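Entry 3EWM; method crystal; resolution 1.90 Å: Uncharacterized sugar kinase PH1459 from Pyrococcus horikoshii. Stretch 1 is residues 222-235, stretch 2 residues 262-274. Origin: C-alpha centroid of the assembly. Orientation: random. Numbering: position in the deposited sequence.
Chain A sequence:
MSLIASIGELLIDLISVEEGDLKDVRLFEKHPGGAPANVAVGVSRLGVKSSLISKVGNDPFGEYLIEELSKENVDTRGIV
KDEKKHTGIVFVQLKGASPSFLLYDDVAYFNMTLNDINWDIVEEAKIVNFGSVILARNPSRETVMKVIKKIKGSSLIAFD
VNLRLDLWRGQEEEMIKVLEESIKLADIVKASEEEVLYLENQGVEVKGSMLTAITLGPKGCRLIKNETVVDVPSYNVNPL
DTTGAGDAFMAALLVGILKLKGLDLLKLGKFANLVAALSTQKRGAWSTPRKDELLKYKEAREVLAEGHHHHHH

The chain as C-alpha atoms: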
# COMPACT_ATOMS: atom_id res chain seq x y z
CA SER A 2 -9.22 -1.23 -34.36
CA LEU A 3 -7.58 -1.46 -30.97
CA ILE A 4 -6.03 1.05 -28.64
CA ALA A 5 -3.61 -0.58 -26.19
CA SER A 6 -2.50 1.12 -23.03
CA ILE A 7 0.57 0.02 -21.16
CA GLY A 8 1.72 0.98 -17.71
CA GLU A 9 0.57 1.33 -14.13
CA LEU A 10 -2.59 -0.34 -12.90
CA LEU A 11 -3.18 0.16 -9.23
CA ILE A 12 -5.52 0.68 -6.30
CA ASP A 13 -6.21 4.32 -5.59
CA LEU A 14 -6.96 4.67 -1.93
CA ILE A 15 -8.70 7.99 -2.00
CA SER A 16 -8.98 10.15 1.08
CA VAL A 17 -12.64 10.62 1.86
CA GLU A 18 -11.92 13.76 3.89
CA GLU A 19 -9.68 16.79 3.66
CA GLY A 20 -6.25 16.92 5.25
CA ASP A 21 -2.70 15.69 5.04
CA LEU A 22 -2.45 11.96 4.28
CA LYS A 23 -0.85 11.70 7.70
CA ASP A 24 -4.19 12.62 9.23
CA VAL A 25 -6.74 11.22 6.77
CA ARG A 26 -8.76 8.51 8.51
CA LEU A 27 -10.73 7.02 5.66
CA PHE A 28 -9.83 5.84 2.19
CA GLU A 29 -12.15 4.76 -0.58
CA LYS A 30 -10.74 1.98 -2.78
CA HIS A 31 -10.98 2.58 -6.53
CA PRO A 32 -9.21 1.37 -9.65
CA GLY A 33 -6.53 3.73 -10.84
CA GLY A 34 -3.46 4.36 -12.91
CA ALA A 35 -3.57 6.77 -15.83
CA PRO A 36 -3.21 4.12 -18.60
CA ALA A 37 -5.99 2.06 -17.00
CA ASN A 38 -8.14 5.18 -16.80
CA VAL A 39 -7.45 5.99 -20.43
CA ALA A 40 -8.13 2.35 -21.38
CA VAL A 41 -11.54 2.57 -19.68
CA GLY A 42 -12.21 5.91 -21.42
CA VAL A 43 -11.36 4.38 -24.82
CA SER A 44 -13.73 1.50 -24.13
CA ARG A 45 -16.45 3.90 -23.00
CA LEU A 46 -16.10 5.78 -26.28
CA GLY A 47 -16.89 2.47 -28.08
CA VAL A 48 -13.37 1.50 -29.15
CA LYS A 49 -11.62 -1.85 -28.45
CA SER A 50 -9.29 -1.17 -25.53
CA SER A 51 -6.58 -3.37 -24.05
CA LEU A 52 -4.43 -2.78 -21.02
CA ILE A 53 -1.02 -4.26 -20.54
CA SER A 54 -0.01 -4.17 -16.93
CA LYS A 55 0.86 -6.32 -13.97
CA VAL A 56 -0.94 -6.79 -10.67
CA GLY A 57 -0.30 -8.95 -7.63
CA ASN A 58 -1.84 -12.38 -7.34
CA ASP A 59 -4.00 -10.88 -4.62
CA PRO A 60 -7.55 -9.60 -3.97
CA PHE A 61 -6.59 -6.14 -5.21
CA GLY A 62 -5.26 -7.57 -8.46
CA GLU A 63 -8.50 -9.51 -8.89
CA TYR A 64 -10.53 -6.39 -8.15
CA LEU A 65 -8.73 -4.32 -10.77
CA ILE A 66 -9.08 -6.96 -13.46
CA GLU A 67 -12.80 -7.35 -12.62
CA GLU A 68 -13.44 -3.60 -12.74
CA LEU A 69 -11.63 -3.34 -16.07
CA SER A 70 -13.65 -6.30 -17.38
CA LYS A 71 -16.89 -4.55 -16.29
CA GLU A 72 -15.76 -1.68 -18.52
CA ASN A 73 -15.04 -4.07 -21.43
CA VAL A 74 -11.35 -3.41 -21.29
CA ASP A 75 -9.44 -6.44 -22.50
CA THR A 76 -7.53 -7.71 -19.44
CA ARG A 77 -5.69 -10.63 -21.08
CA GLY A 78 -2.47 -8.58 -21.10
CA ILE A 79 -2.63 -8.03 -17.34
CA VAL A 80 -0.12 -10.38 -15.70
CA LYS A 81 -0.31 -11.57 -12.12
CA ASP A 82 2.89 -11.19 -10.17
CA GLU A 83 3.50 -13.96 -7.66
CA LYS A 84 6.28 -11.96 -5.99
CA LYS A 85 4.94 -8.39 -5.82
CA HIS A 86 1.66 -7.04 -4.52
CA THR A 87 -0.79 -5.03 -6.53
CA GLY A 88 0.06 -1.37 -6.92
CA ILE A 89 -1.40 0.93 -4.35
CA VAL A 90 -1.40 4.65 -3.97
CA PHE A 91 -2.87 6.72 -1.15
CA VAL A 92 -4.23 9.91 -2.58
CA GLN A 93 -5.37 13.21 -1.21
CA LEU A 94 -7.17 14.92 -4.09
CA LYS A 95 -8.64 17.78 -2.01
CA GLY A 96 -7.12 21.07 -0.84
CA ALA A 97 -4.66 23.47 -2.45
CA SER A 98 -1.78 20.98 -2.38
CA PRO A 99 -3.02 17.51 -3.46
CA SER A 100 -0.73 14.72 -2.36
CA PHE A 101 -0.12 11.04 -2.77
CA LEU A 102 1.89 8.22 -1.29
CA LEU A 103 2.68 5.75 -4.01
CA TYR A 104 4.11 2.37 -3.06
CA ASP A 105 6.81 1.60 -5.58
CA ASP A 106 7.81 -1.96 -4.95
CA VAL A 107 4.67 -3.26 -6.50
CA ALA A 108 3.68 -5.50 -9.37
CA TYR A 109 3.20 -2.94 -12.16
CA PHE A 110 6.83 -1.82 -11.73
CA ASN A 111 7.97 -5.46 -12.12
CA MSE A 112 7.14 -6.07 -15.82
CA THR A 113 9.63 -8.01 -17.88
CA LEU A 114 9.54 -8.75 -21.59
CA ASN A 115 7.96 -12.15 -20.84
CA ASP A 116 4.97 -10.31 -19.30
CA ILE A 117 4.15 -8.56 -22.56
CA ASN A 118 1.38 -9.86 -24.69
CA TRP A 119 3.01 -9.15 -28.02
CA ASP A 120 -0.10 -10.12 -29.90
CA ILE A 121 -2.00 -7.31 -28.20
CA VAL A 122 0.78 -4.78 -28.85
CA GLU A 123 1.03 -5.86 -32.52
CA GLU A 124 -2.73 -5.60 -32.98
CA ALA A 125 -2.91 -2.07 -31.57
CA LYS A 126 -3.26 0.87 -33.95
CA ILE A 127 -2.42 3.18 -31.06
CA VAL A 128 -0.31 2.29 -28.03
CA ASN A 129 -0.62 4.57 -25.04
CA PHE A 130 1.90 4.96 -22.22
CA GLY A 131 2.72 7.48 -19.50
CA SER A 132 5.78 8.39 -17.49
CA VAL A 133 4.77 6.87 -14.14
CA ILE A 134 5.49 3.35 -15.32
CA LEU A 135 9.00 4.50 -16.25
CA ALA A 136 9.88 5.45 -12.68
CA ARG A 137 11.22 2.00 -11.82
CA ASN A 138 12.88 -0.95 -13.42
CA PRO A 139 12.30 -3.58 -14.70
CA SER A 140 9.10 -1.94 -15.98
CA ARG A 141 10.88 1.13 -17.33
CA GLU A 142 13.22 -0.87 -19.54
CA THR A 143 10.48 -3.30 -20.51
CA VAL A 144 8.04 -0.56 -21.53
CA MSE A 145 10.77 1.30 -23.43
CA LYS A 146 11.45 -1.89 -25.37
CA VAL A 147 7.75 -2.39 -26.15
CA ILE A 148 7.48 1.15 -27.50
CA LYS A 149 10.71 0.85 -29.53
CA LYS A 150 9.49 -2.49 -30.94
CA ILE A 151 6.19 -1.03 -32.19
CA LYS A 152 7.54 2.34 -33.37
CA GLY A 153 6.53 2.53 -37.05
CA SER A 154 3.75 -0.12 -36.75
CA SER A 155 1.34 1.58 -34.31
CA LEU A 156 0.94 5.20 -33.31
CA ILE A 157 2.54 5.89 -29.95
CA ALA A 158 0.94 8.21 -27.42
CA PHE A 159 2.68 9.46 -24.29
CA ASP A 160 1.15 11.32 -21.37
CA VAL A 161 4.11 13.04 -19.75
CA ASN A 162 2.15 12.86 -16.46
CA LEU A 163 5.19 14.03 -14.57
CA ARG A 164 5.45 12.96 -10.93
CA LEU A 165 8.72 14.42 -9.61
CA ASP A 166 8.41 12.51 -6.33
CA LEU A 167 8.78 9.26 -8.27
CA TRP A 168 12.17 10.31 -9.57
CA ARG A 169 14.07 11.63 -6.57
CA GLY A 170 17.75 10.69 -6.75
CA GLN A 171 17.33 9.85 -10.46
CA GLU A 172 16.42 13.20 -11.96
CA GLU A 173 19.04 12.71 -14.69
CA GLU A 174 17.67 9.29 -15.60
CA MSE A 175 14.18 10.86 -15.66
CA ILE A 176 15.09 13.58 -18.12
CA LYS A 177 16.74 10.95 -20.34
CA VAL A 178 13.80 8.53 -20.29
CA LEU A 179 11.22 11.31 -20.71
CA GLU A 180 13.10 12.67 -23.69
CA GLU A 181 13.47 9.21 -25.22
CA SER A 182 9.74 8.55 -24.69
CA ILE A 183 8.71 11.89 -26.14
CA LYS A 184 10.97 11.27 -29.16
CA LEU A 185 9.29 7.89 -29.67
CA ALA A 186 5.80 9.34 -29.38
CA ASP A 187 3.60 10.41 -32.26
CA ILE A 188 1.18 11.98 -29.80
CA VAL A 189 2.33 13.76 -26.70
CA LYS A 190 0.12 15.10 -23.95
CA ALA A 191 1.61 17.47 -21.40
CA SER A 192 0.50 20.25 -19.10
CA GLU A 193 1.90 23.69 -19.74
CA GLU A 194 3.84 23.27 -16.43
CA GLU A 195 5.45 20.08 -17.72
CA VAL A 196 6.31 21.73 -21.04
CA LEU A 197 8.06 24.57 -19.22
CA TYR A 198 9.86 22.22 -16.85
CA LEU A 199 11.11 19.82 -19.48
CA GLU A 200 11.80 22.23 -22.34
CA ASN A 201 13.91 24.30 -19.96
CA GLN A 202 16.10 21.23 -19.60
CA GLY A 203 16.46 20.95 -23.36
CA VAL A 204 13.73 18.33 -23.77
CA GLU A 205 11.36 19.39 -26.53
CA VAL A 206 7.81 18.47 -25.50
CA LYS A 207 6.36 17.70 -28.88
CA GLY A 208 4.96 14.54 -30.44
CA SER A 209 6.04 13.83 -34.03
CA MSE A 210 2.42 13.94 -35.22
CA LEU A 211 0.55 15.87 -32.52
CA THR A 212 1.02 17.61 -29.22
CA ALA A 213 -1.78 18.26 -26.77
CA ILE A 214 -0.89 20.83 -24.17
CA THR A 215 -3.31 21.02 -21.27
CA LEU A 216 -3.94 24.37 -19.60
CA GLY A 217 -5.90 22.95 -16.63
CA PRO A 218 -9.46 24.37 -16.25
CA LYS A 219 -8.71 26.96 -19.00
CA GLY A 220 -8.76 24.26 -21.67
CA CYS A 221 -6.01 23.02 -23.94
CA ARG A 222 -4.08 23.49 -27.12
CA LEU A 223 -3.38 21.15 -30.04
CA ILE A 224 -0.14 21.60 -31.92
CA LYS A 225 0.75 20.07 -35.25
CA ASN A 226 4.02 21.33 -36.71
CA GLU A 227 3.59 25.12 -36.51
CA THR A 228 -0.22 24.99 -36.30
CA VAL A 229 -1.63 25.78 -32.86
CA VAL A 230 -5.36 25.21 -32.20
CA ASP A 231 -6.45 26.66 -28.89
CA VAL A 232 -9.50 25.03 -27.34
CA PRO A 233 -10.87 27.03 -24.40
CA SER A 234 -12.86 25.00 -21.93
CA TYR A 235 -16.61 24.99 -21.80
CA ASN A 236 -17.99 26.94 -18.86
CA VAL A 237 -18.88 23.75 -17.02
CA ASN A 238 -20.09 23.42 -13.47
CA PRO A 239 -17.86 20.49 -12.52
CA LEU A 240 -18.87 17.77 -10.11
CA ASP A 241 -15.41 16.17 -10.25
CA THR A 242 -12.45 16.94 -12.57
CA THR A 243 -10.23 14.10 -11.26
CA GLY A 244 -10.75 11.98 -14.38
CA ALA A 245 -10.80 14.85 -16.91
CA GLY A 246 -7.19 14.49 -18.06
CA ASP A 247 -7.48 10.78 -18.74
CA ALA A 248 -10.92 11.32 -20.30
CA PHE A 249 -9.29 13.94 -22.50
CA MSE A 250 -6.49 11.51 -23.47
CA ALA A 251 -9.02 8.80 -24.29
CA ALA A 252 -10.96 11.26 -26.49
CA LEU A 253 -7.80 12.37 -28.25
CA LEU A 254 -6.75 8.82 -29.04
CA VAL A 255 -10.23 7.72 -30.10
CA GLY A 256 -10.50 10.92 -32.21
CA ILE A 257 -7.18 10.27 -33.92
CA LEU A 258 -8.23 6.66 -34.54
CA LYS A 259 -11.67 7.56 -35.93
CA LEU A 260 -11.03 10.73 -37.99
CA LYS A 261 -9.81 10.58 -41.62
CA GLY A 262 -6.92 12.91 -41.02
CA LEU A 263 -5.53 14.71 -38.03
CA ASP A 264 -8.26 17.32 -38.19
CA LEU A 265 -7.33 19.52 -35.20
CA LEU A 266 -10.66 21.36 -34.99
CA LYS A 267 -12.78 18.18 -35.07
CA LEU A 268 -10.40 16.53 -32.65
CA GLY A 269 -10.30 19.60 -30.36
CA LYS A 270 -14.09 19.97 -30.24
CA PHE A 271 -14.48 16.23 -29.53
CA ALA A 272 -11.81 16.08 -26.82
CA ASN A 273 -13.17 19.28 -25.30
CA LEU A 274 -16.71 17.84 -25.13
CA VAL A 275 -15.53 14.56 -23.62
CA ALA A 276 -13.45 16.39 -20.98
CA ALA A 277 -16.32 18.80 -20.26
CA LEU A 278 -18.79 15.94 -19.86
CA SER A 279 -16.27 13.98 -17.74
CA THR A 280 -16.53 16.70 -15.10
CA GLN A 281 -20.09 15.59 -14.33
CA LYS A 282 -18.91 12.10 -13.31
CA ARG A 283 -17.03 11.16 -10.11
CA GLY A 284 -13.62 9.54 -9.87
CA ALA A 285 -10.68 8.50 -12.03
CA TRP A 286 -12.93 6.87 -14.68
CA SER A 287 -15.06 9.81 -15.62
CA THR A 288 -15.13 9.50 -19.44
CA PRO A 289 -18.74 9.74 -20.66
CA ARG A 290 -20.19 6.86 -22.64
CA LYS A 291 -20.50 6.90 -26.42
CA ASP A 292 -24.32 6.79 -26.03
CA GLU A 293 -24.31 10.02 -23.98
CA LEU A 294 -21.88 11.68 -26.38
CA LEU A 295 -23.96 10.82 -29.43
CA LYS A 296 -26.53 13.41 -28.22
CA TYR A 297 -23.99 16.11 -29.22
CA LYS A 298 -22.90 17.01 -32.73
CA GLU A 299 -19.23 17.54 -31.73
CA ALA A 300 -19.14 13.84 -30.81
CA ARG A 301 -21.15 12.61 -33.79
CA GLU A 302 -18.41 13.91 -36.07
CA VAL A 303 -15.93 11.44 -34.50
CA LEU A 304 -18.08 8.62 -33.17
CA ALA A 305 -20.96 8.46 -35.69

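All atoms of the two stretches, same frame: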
# COMPACT_ATOMS: atom_id res chain seq x y z
N ARG A 222 -4.60 23.02 -25.86
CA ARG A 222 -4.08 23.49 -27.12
C ARG A 222 -3.57 22.28 -27.90
O ARG A 222 -2.96 21.38 -27.33
CB ARG A 222 -2.98 24.50 -26.83
CG ARG A 222 -1.92 24.73 -27.88
CD ARG A 222 -0.86 25.72 -27.35
NE ARG A 222 -1.47 26.92 -26.79
CZ ARG A 222 -1.17 27.46 -25.61
NH1 ARG A 222 -0.21 26.96 -24.82
NH2 ARG A 222 -1.82 28.55 -25.21
N LEU A 223 -3.87 22.23 -29.19
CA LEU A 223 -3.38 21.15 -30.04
C LEU A 223 -2.40 21.72 -31.02
O LEU A 223 -2.70 22.69 -31.71
CB LEU A 223 -4.52 20.47 -30.78
CG LEU A 223 -5.57 19.77 -29.92
CD1 LEU A 223 -6.61 19.15 -30.82
CD2 LEU A 223 -4.92 18.73 -29.02
N ILE A 224 -1.22 21.13 -31.05
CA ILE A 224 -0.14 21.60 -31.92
C ILE A 224 0.22 20.52 -32.93
O ILE A 224 0.51 19.38 -32.57
CB ILE A 224 1.09 22.00 -31.10
CG1 ILE A 224 0.71 23.02 -30.04
CG2 ILE A 224 2.19 22.56 -32.02
CD1 ILE A 224 1.05 22.58 -28.66
N LYS A 225 0.19 20.90 -34.20
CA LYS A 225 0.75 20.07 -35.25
C LYS A 225 1.68 20.94 -36.08
O LYS A 225 1.25 21.95 -36.66
CB LYS A 225 -0.33 19.42 -36.11
CG LYS A 225 0.26 18.50 -37.16
CD LYS A 225 -0.71 17.44 -37.61
CE LYS A 225 -0.03 16.45 -38.56
NZ LYS A 225 1.20 15.80 -37.97
N ASN A 226 2.95 20.54 -36.11
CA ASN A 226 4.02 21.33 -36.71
C ASN A 226 4.02 22.74 -36.13
O ASN A 226 4.34 22.92 -34.95
CB ASN A 226 3.91 21.33 -38.23
CG ASN A 226 3.86 19.92 -38.80
OD1 ASN A 226 3.00 19.60 -39.62
ND2 ASN A 226 4.77 19.07 -38.33
N GLU A 227 3.64 23.73 -36.95
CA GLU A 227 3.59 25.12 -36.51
C GLU A 227 2.16 25.52 -36.14
O GLU A 227 1.96 26.56 -35.50
CB GLU A 227 4.10 26.06 -37.62
CG GLU A 227 4.78 25.36 -38.80
CD GLU A 227 3.80 24.93 -39.89
OE1 GLU A 227 3.82 25.54 -40.98
OE2 GLU A 227 2.99 24.00 -39.65
N THR A 228 1.19 24.71 -36.54
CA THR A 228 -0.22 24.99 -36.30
C THR A 228 -0.56 24.79 -34.82
O THR A 228 -0.31 23.73 -34.26
CB THR A 228 -1.15 24.08 -37.14
OG1 THR A 228 -0.72 24.07 -38.50
CG2 THR A 228 -2.61 24.57 -37.06
N VAL A 229 -1.12 25.84 -34.22
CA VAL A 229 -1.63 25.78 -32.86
C VAL A 229 -3.14 26.01 -32.90
O VAL A 229 -3.60 27.03 -33.42
CB VAL A 229 -0.94 26.84 -31.97
CG1 VAL A 229 -1.50 26.82 -30.56
CG2 VAL A 229 0.55 26.61 -31.94
N VAL A 230 -3.91 25.05 -32.39
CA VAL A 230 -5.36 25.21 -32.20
C VAL A 230 -5.65 25.32 -30.71
O VAL A 230 -5.47 24.35 -29.95
CB VAL A 230 -6.17 24.04 -32.83
CG1 VAL A 230 -7.66 24.11 -32.42
CG2 VAL A 230 -6.02 24.04 -34.36
N ASP A 231 -6.07 26.50 -30.28
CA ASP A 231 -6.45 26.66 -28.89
C ASP A 231 -7.90 26.30 -28.68
O ASP A 231 -8.77 26.72 -29.44
CB ASP A 231 -6.08 28.04 -28.34
CG ASP A 231 -4.69 28.06 -27.71
OD1 ASP A 231 -4.58 28.18 -26.47
OD2 ASP A 231 -3.70 27.90 -28.44
N VAL A 232 -8.15 25.47 -27.67
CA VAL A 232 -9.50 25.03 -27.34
C VAL A 232 -9.83 25.47 -25.91
O VAL A 232 -9.47 24.77 -24.95
CB VAL A 232 -9.66 23.49 -27.49
CG1 VAL A 232 -11.13 23.09 -27.35
CG2 VAL A 232 -9.11 22.99 -28.85
N PRO A 233 -10.49 26.64 -25.75
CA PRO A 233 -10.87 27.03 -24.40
C PRO A 233 -11.92 26.09 -23.87
O PRO A 233 -12.70 25.51 -24.63
CB PRO A 233 -11.45 28.45 -24.57
CG PRO A 233 -11.77 28.59 -25.99
CD PRO A 233 -10.90 27.63 -26.77
N SER A 234 -11.92 25.91 -22.56
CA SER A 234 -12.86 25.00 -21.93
C SER A 234 -14.27 25.55 -22.00
O SER A 234 -14.49 26.76 -22.08
CB SER A 234 -12.47 24.73 -20.49
OG SER A 234 -12.31 25.97 -19.82
N TYR A 235 -15.22 24.63 -22.00
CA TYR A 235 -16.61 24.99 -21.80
C TYR A 235 -16.80 25.43 -20.36
O TYR A 235 -16.11 24.94 -19.44
CB TYR A 235 -17.51 23.82 -22.17
CG TYR A 235 -17.97 23.89 -23.62
CD1 TYR A 235 -19.13 23.24 -24.04
CD2 TYR A 235 -17.26 24.65 -24.56
CE1 TYR A 235 -19.56 23.32 -25.36
CE2 TYR A 235 -17.67 24.74 -25.88
CZ TYR A 235 -18.83 24.07 -26.28
OH TYR A 235 -19.25 24.16 -27.59
N GLY A 262 -8.23 12.33 -41.20
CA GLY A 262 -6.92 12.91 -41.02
C GLY A 262 -6.85 13.45 -39.61
O GLY A 262 -7.82 13.35 -38.85
N LEU A 263 -5.70 14.00 -39.27
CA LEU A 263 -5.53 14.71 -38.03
C LEU A 263 -6.20 16.06 -38.13
O LEU A 263 -5.53 17.09 -38.23
CB LEU A 263 -4.04 14.90 -37.78
CG LEU A 263 -3.40 14.60 -36.44
CD1 LEU A 263 -4.11 13.47 -35.69
CD2 LEU A 263 -2.00 14.19 -36.75
N ASP A 264 -7.53 16.07 -38.13
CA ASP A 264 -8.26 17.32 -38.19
C ASP A 264 -8.32 17.94 -36.80
O ASP A 264 -9.12 17.51 -35.97
CB ASP A 264 -9.66 17.10 -38.76
CG ASP A 264 -10.43 18.41 -38.95
OD1 ASP A 264 -10.46 19.23 -38.00
OD2 ASP A 264 -11.01 18.61 -40.04
N LEU A 265 -7.51 18.97 -36.55
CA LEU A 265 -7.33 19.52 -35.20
C LEU A 265 -8.58 20.13 -34.59
O LEU A 265 -8.84 19.97 -33.39
CB LEU A 265 -6.16 20.52 -35.15
CG LEU A 265 -4.76 19.96 -35.45
CD1 LEU A 265 -3.67 20.98 -35.14
CD2 LEU A 265 -4.48 18.67 -34.72
N LEU A 266 -9.36 20.82 -35.41
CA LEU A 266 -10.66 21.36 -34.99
C LEU A 266 -11.66 20.29 -34.57
O LEU A 266 -12.26 20.40 -33.51
CB LEU A 266 -11.24 22.26 -36.09
CG LEU A 266 -10.50 23.60 -36.26
CD1 LEU A 266 -11.17 24.40 -37.35
CD2 LEU A 266 -10.50 24.39 -34.93
N LYS A 267 -11.83 19.25 -35.38
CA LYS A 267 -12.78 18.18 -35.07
C LYS A 267 -12.31 17.45 -33.82
O LYS A 267 -13.11 17.12 -32.94
CB LYS A 267 -12.89 17.20 -36.24
CG LYS A 267 -13.65 17.75 -37.45
CD LYS A 267 -13.58 16.76 -38.61
CE LYS A 267 -14.06 17.40 -39.91
NZ LYS A 267 -15.52 17.66 -39.87
N LEU A 268 -11.01 17.21 -33.76
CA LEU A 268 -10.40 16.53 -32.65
C LEU A 268 -10.52 17.38 -31.38
O LEU A 268 -10.95 16.89 -30.34
CB LEU A 268 -8.95 16.25 -33.00
CG LEU A 268 -8.08 15.49 -32.02
CD1 LEU A 268 -8.70 14.14 -31.69
CD2 LEU A 268 -6.71 15.34 -32.70
N GLY A 269 -10.17 18.66 -31.48
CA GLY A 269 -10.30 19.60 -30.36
C GLY A 269 -11.71 19.71 -29.79
O GLY A 269 -11.90 19.63 -28.57
N LYS A 270 -12.69 19.90 -30.66
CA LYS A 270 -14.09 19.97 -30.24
C LYS A 270 -14.57 18.66 -29.59
O LYS A 270 -15.31 18.69 -28.61
CB LYS A 270 -15.01 20.38 -31.39
CG LYS A 270 -14.67 21.74 -32.06
CD LYS A 270 -14.71 22.92 -31.08
CE LYS A 270 -13.32 23.41 -30.67
NZ LYS A 270 -13.41 24.71 -29.92
N PHE A 271 -14.12 17.53 -30.11
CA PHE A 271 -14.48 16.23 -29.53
C PHE A 271 -13.84 16.04 -28.16
O PHE A 271 -14.53 15.74 -27.18
CB PHE A 271 -14.14 15.05 -30.46
CG PHE A 271 -14.46 13.69 -29.86
CD1 PHE A 271 -15.77 13.33 -29.57
CD2 PHE A 271 -13.43 12.79 -29.59
CE1 PHE A 271 -16.07 12.10 -29.02
CE2 PHE A 271 -13.71 11.54 -29.04
CZ PHE A 271 -15.03 11.18 -28.75
N ALA A 272 -12.53 16.24 -28.08
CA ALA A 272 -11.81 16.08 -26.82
C ALA A 272 -12.31 17.06 -25.78
O ALA A 272 -12.47 16.71 -24.60
CB ALA A 272 -10.30 16.19 -27.04
N ASN A 273 -12.62 18.29 -26.21
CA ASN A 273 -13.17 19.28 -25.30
C ASN A 273 -14.50 18.82 -24.70
O ASN A 273 -14.71 18.91 -23.48
CB ASN A 273 -13.35 20.63 -26.00
CG ASN A 273 -13.52 21.79 -25.03
OD1 ASN A 273 -13.05 21.74 -23.89
ND2 ASN A 273 -14.16 22.85 -25.48
N LEU A 274 -15.38 18.30 -25.55
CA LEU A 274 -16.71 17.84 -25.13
C LEU A 274 -16.61 16.68 -24.16
O LEU A 274 -17.27 16.66 -23.13
CB LEU A 274 -17.58 17.47 -26.33
CG LEU A 274 -18.91 16.77 -26.03
CD1 LEU A 274 -19.87 17.71 -25.32
CD2 LEU A 274 -19.54 16.20 -27.28
O HOH W 1 -14.01 25.68 -26.96
O HOH W 2 -14.55 22.06 -21.58

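A β-hairpin packs one face against a helix in a mainly apolar contact that turns polar further along the helix, around Asn273. The hairpin closes through a type II' turn from Lys225 to Thr228, and its second strand runs at 24° to the helix. Side-chain direction alternates along a strand, so Leu223, Lys225, Val230 and Val232 point toward the helix, while Asp231 points away and forms a salt bridge with Arg222 (NE to OD2, 2.9 Å).

Leu265, in the helix's first turn, is the most heavily covered residue: its CB lies 3.6 Å from Val230 CG2, and its CD1 lies 3.8 Å from Lys225 CB. Lysine serves here through its aliphatic chain, with Lys225 CE 3.5 Å from Leu263 CD2. One turn on, Gly269 lets the second strand come close. Gly269 CA is 6.3 Å from Val232 CA, and Val232 CG2 occupies space that a β-carbon would need; Leu223 CD1 reaches Gly269 N at 3.7 Å.

Asn273 suits this polar part of the contact because its amide can both donate and accept. ND2 gives a weak hydrogen bond to Pro233 O (3.2 Å), a carbonyl that also accepts from a water, while OD1 accepts from a second water that in turn accepts from Tyr235 N.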